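Local coordinates for peptide-binding protein (Photobacterium damsela subsp. piscicida, PDB 6SQX) that probably acts as a secreted cysteine endopeptidase of the NlpC/P60 family that cleaves the peptidoglycan of potentially competing bacteria, at residues G21-E29 against Q429-T437. Sequence-based numbering, arbitrary orientation. Where two conformers were deposited one is given.
Sequences GNNITIPIE and QGRALVGQT. With EDO (1,2-ethanediol), chain K; EDO (1,2-ethanediol), chain R.
Asn22 begins the pairing with its backbone: its O accepts a hydrogen bond from Arg431 N at 2.9 Å. At Asn23 the amide oxygen OD1 lies 3.6 Å from Arg431 CB, and the CB of Asn23 rests against CD1 and CG of Leu433. Arg431 itself bends at chi2 (-71°), which carries its guanidinium back along its own strand; there NH1 and NH2 both grip Gln429 OE1 from one face of that amide, and NH1 also reaches Gly430 O. Ile24 uses both backbone polar atoms, its N donating almost straight to Arg431 O (2.8 Å) and its O accepting from Leu433 N, which lies about 40° out of the plane of the Ile24 carbonyl. Ile26 N then makes a longer bond of 3.3 Å to Leu433 O, and a water donates to both this oxygen and Ile26 O. A chi1 of 51° turns Ile26 CG1 over Leu433 O (3.6 Å) and lets CD1 meet Val434 CG2 at 3.9 Å, while CG2 packs on Ala432 CB. The backbones part after the Thr25-Leu433 pair, though Ile28 CD1 is still 4.1 Å from Gln436 NE2. Strand 23-25 thus adds in parallel to strand 429-433 at the edge of a mixed four-stranded sheet, strand 419-424 pairing antiparallel with the other side of 429-433.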
ATOM      1  N   GLY A  21       7.923  28.751  11.919  1.00 30.08           N
ATOM      2  CA  GLY A  21       7.465  27.396  11.664  1.00 30.07           C
ATOM      3  C   GLY A  21       8.494  26.420  11.098  1.00 30.13           C
ATOM      4  O   GLY A  21       9.596  26.354  11.710  1.00 30.25           O
ATOM      5  N   ASN A  22       8.096  25.685  10.009  1.00 30.10           N
ATOM      6  CA  ASN A  22       8.756  24.669   9.158  1.00 30.02           C
ATOM      7  C   ASN A  22       7.825  23.537   8.705  1.00 29.84           C
ATOM      8  O   ASN A  22       7.713  23.239   7.519  1.00 29.90           O
ATOM      9  CB  ASN A  22       9.963  24.011   9.802  1.00 29.96           C
ATOM     10  CG  ASN A  22      11.222  24.361   9.057  1.00 30.04           C
ATOM     11  OD1 ASN A  22      12.084  23.532   8.903  1.00 30.19           O
ATOM     12  ND2 ASN A  22      11.338  25.638   8.588  1.00 30.12           N
ATOM     13  N   ASN A  23       7.176  22.883   9.663  1.00 27.15           N
ATOM     14  CA  ASN A  23       6.046  22.003   9.422  1.00 24.80           C
ATOM     15  C   ASN A  23       4.839  22.762   9.938  1.00 22.11           C
ATOM     16  O   ASN A  23       4.731  22.996  11.144  1.00 25.64           O
ATOM     17  CB  ASN A  23       6.181  20.708  10.228  1.00 26.68           C
ATOM     18  CG  ASN A  23       7.187  19.765   9.656  1.00 29.14           C
ATOM     19  OD1 ASN A  23       7.179  19.487   8.464  1.00 28.53           O
ATOM     20  ND2 ASN A  23       8.067  19.261  10.507  1.00 29.58           N
ATOM     21  N   ILE A  24       3.894  23.070   9.047  0.63 19.44           N
ATOM     22  CA  ILE A  24       2.747  23.953   9.324  0.63 19.28           C
ATOM     23  C   ILE A  24       1.480  23.192   8.951  0.63 17.33           C
ATOM     24  O   ILE A  24       1.323  22.773   7.796  0.63 17.84           O
ATOM     25  CB  ILE A  24       2.851  25.232   8.457  0.63 21.89           C
ATOM     26  CG1 ILE A  24       4.155  25.999   8.703  0.63 24.86           C
ATOM     27  CG2 ILE A  24       1.629  26.174   8.673  0.63 22.51           C
ATOM     28  CD1 ILE A  24       4.370  27.190   7.726  0.63 23.51           C
ATOM     29  N   THR A  25       0.560  23.030   9.909  1.00 18.20           N
ATOM     30  CA  THR A  25      -0.664  22.282   9.622  1.00 17.92           C
ATOM     31  C   THR A  25      -1.575  23.099   8.706  1.00 19.01           C
ATOM     32  O   THR A  25      -1.531  24.334   8.702  1.00 19.68           O
ATOM     33  CB  THR A  25      -1.425  21.962  10.900  1.00 19.38           C
ATOM     34  OG1 THR A  25      -1.784  23.226  11.517  1.00 21.62           O
ATOM     35  CG2 THR A  25      -0.568  21.115  11.829  1.00 22.09           C
ATOM     36  N   ILE A  26      -2.373  22.407   7.899  1.00 17.45           N
ATOM     37  CA  ILE A  26      -3.437  23.071   7.150  1.00 17.57           C
ATOM     38  C   ILE A  26      -4.778  22.411   7.451  1.00 18.58           C
ATOM     39  O   ILE A  26      -4.838  21.202   7.730  1.00 18.62           O
ATOM     40  CB  ILE A  26      -3.138  23.117   5.630  1.00 18.80           C
ATOM     41  CG1 ILE A  26      -2.770  21.722   5.047  1.00 19.56           C
ATOM     42  CG2 ILE A  26      -2.096  24.199   5.305  1.00 20.29           C
ATOM     43  CD1 ILE A  26      -2.935  21.676   3.516  1.00 20.25           C
ATOM     44  N   PRO A  27      -5.865  23.169   7.358  1.00 17.90           N
ATOM     45  CA  PRO A  27      -7.195  22.613   7.641  1.00 17.53           C
ATOM     46  C   PRO A  27      -7.609  21.576   6.607  1.00 17.70           C
ATOM     47  O   PRO A  27      -7.130  21.580   5.464  1.00 18.66           O
ATOM     48  CB  PRO A  27      -8.112  23.840   7.527  1.00 17.42           C
ATOM     49  CG  PRO A  27      -7.235  25.003   7.844  1.00 18.83           C
ATOM     50  CD  PRO A  27      -5.882  24.640   7.198  1.00 19.23           C
ATOM     51  N   ILE A  28      -8.543  20.705   7.014  1.00 18.65           N
ATOM     52  CA  ILE A  28      -9.293  19.883   6.070  1.00 18.85           C
ATOM     53  C   ILE A  28     -10.161  20.802   5.223  1.00 19.43           C
ATOM     54  O   ILE A  28     -10.753  21.764   5.732  1.00 21.75           O
ATOM     55  CB  ILE A  28     -10.158  18.867   6.835  1.00 20.23           C
ATOM     56  CG1 ILE A  28      -9.257  17.942   7.654  1.00 20.39           C
ATOM     57  CG2 ILE A  28     -11.017  18.037   5.872  1.00 21.04           C
ATOM     58  CD1 ILE A  28     -10.033  16.885   8.489  1.00 21.63           C
ATOM     59  N   GLU A  29     -10.232  20.547   3.914  1.00 19.57           N
ATOM     60  CA  GLU A  29     -10.851  21.505   2.995  1.00 19.08           C
ATOM     61  C   GLU A  29     -12.277  21.160   2.606  1.00 19.73           C
ATOM     62  O   GLU A  29     -13.153  22.035   2.625  1.00 22.47           O
ATOM     63  CB  GLU A  29     -10.019  21.615   1.713  1.00 19.33           C
ATOM     64  CG  GLU A  29      -8.628  22.196   1.961  1.00 20.89           C
ATOM     65  CD  GLU A  29      -7.851  22.387   0.700  1.00 21.18           C
ATOM     66  OE1 GLU A  29      -8.057  23.400  -0.006  1.00 23.18           O
ATOM     67  OE2 GLU A  29      -7.056  21.485   0.379  1.00 21.43           O
ATOM     68  N   GLN A 429      13.044  24.549   2.660  0.57 24.19           N
ATOM     69  CA  GLN A 429      11.805  23.798   2.479  0.57 23.22           C
ATOM     70  C   GLN A 429      10.981  23.729   3.757  0.57 22.27           C
ATOM     71  O   GLN A 429      11.504  23.794   4.878  0.57 23.10           O
ATOM     72  CB  GLN A 429      12.060  22.371   1.983  0.57 23.73           C
ATOM     73  CG  GLN A 429      12.588  21.415   3.039  0.57 26.03           C
ATOM     74  CD  GLN A 429      12.659  19.963   2.561  0.57 29.54           C
ATOM     75  OE1 GLN A 429      12.028  19.575   1.574  0.57 29.71           O
ATOM     76  NE2 GLN A 429      13.430  19.161   3.268  0.57 32.28           N
ATOM     77  N   GLY A 430       9.673  23.569   3.565  1.00 21.08           N
ATOM     78  CA  GLY A 430       8.748  23.338   4.657  1.00 19.39           C
ATOM     79  C   GLY A 430       7.683  22.383   4.165  1.00 18.02           C
ATOM     80  O   GLY A 430       7.693  21.934   3.015  1.00 19.38           O
ATOM     81  N   ARG A 431       6.760  22.039   5.060  1.00 18.48           N
ATOM     82  CA  ARG A 431       5.629  21.196   4.673  1.00 19.83           C
ATOM     83  C   ARG A 431       4.349  21.786   5.232  1.00 19.92           C
ATOM     84  O   ARG A 431       4.301  22.185   6.402  1.00 19.97           O
ATOM     85  CB  ARG A 431       5.740  19.735   5.184  1.00 20.45           C
ATOM     86  CG  ARG A 431       6.921  18.964   4.566  1.00 21.11           C
ATOM     87  CD  ARG A 431       6.664  18.633   3.078  1.00 21.99           C
ATOM     88  NE  ARG A 431       7.735  17.802   2.532  1.00 22.55           N
ATOM     89  CZ  ARG A 431       8.917  18.275   2.132  1.00 24.37           C
ATOM     90  NH1 ARG A 431       9.187  19.577   2.199  1.00 26.14           N
ATOM     91  NH2 ARG A 431       9.823  17.440   1.620  1.00 27.49           N
ATOM     92  N   ALA A 432       3.307  21.778   4.411  1.00 18.69           N
ATOM     93  CA  ALA A 432       1.937  22.018   4.879  1.00 19.07           C
ATOM     94  C   ALA A 432       1.398  20.627   5.202  1.00 19.67           C
ATOM     95  O   ALA A 432       1.067  19.853   4.303  1.00 20.39           O
ATOM     96  CB  ALA A 432       1.099  22.707   3.804  1.00 19.44           C
ATOM     97  N   LEU A 433       1.351  20.298   6.495  1.00 18.87           N
ATOM     98  CA  LEU A 433       1.050  18.937   6.928  1.00 18.43           C
ATOM     99  C   LEU A 433      -0.431  18.592   6.824  1.00 18.69           C
ATOM    100  O   LEU A 433      -1.308  19.360   7.263  1.00 19.32           O
ATOM    101  CB  LEU A 433       1.436  18.734   8.395  1.00 21.36           C
ATOM    102  CG  LEU A 433       2.904  18.831   8.801  1.00 26.41           C
ATOM    103  CD1 LEU A 433       2.964  18.511  10.302  1.00 30.29           C
ATOM    104  CD2 LEU A 433       3.768  17.835   8.001  1.00 28.04           C
ATOM    105  N   VAL A 434      -0.697  17.400   6.302  1.00 17.96           N
ATOM    106  CA  VAL A 434      -2.016  16.781   6.278  1.00 16.94           C
ATOM    107  C   VAL A 434      -1.956  15.526   7.137  1.00 16.59           C
ATOM    108  O   VAL A 434      -2.479  15.496   8.255  1.00 17.76           O
ATOM    109  CB  VAL A 434      -2.462  16.499   4.829  1.00 18.17           C
ATOM    110  CG1 VAL A 434      -3.842  15.791   4.819  1.00 18.50           C
ATOM    111  CG2 VAL A 434      -2.502  17.830   4.077  1.00 19.86           C
ATOM    112  N   GLY A 435      -1.229  14.509   6.692  1.00 17.35           N
ATOM    113  CA  GLY A 435      -0.841  13.435   7.587  1.00 17.69           C
ATOM    114  C   GLY A 435      -1.908  12.401   7.871  1.00 16.52           C
ATOM    115  O   GLY A 435      -1.762  11.643   8.849  1.00 15.25           O
ATOM    116  N   GLN A 436      -2.944  12.330   7.041  1.00 16.82           N
ATOM    117  CA  GLN A 436      -4.050  11.389   7.228  1.00 15.72           C
ATOM    118  C   GLN A 436      -4.729  11.189   5.890  1.00 15.74           C
ATOM    119  O   GLN A 436      -4.669  12.071   5.022  1.00 17.37           O
ATOM    120  CB  GLN A 436      -5.101  11.855   8.265  1.00 17.26           C
ATOM    121  CG  GLN A 436      -5.674  13.238   7.983  1.00 17.49           C
ATOM    122  CD  GLN A 436      -6.817  13.630   8.912  1.00 19.05           C
ATOM    123  OE1 GLN A 436      -7.819  12.927   8.993  1.00 19.37           O
ATOM    124  NE2 GLN A 436      -6.671  14.760   9.597  1.00 20.19           N
ATOM    125  N   THR A 437      -5.379  10.031   5.730  1.00 15.66           N
ATOM    126  CA  THR A 437      -6.163   9.776   4.529  1.00 14.94           C
ATOM    127  C   THR A 437      -7.374  10.703   4.490  1.00 15.08           C
ATOM    128  O   THR A 437      -8.129  10.811   5.480  1.00 15.59           O
ATOM    129  CB  THR A 437      -6.614   8.300   4.491  1.00 15.35           C
ATOM    130  OG1 THR A 437      -5.464   7.470   4.190  1.00 16.42           O
ATOM    131  CG2 THR A 437      -7.684   8.009   3.452  1.00 16.72           C
TER
HETATM  132  C1  EDO K 509     -12.405  24.454   5.373  1.00 46.40           C
HETATM  133  O1  EDO K 509     -13.111  24.463   4.123  1.00 49.77           O
HETATM  134  C2  EDO K 509     -11.149  25.297   5.203  1.00 46.23           C
HETATM  135  O2  EDO K 509     -11.534  26.554   4.626  1.00 52.02           O
HETATM  136  C1  EDO R 516     -15.596  20.139   5.731  1.00 52.10           C
HETATM  137  O1  EDO R 516     -14.761  19.364   6.598  1.00 58.23           O
HETATM  138  C2  EDO R 516     -14.874  21.460   5.535  1.00 52.19           C
HETATM  139  O2  EDO R 516     -14.017  21.657   6.668  1.00 55.62           O
HETATM  140  O   HOH W   1      -3.450  19.177   9.428  1.00 32.58           O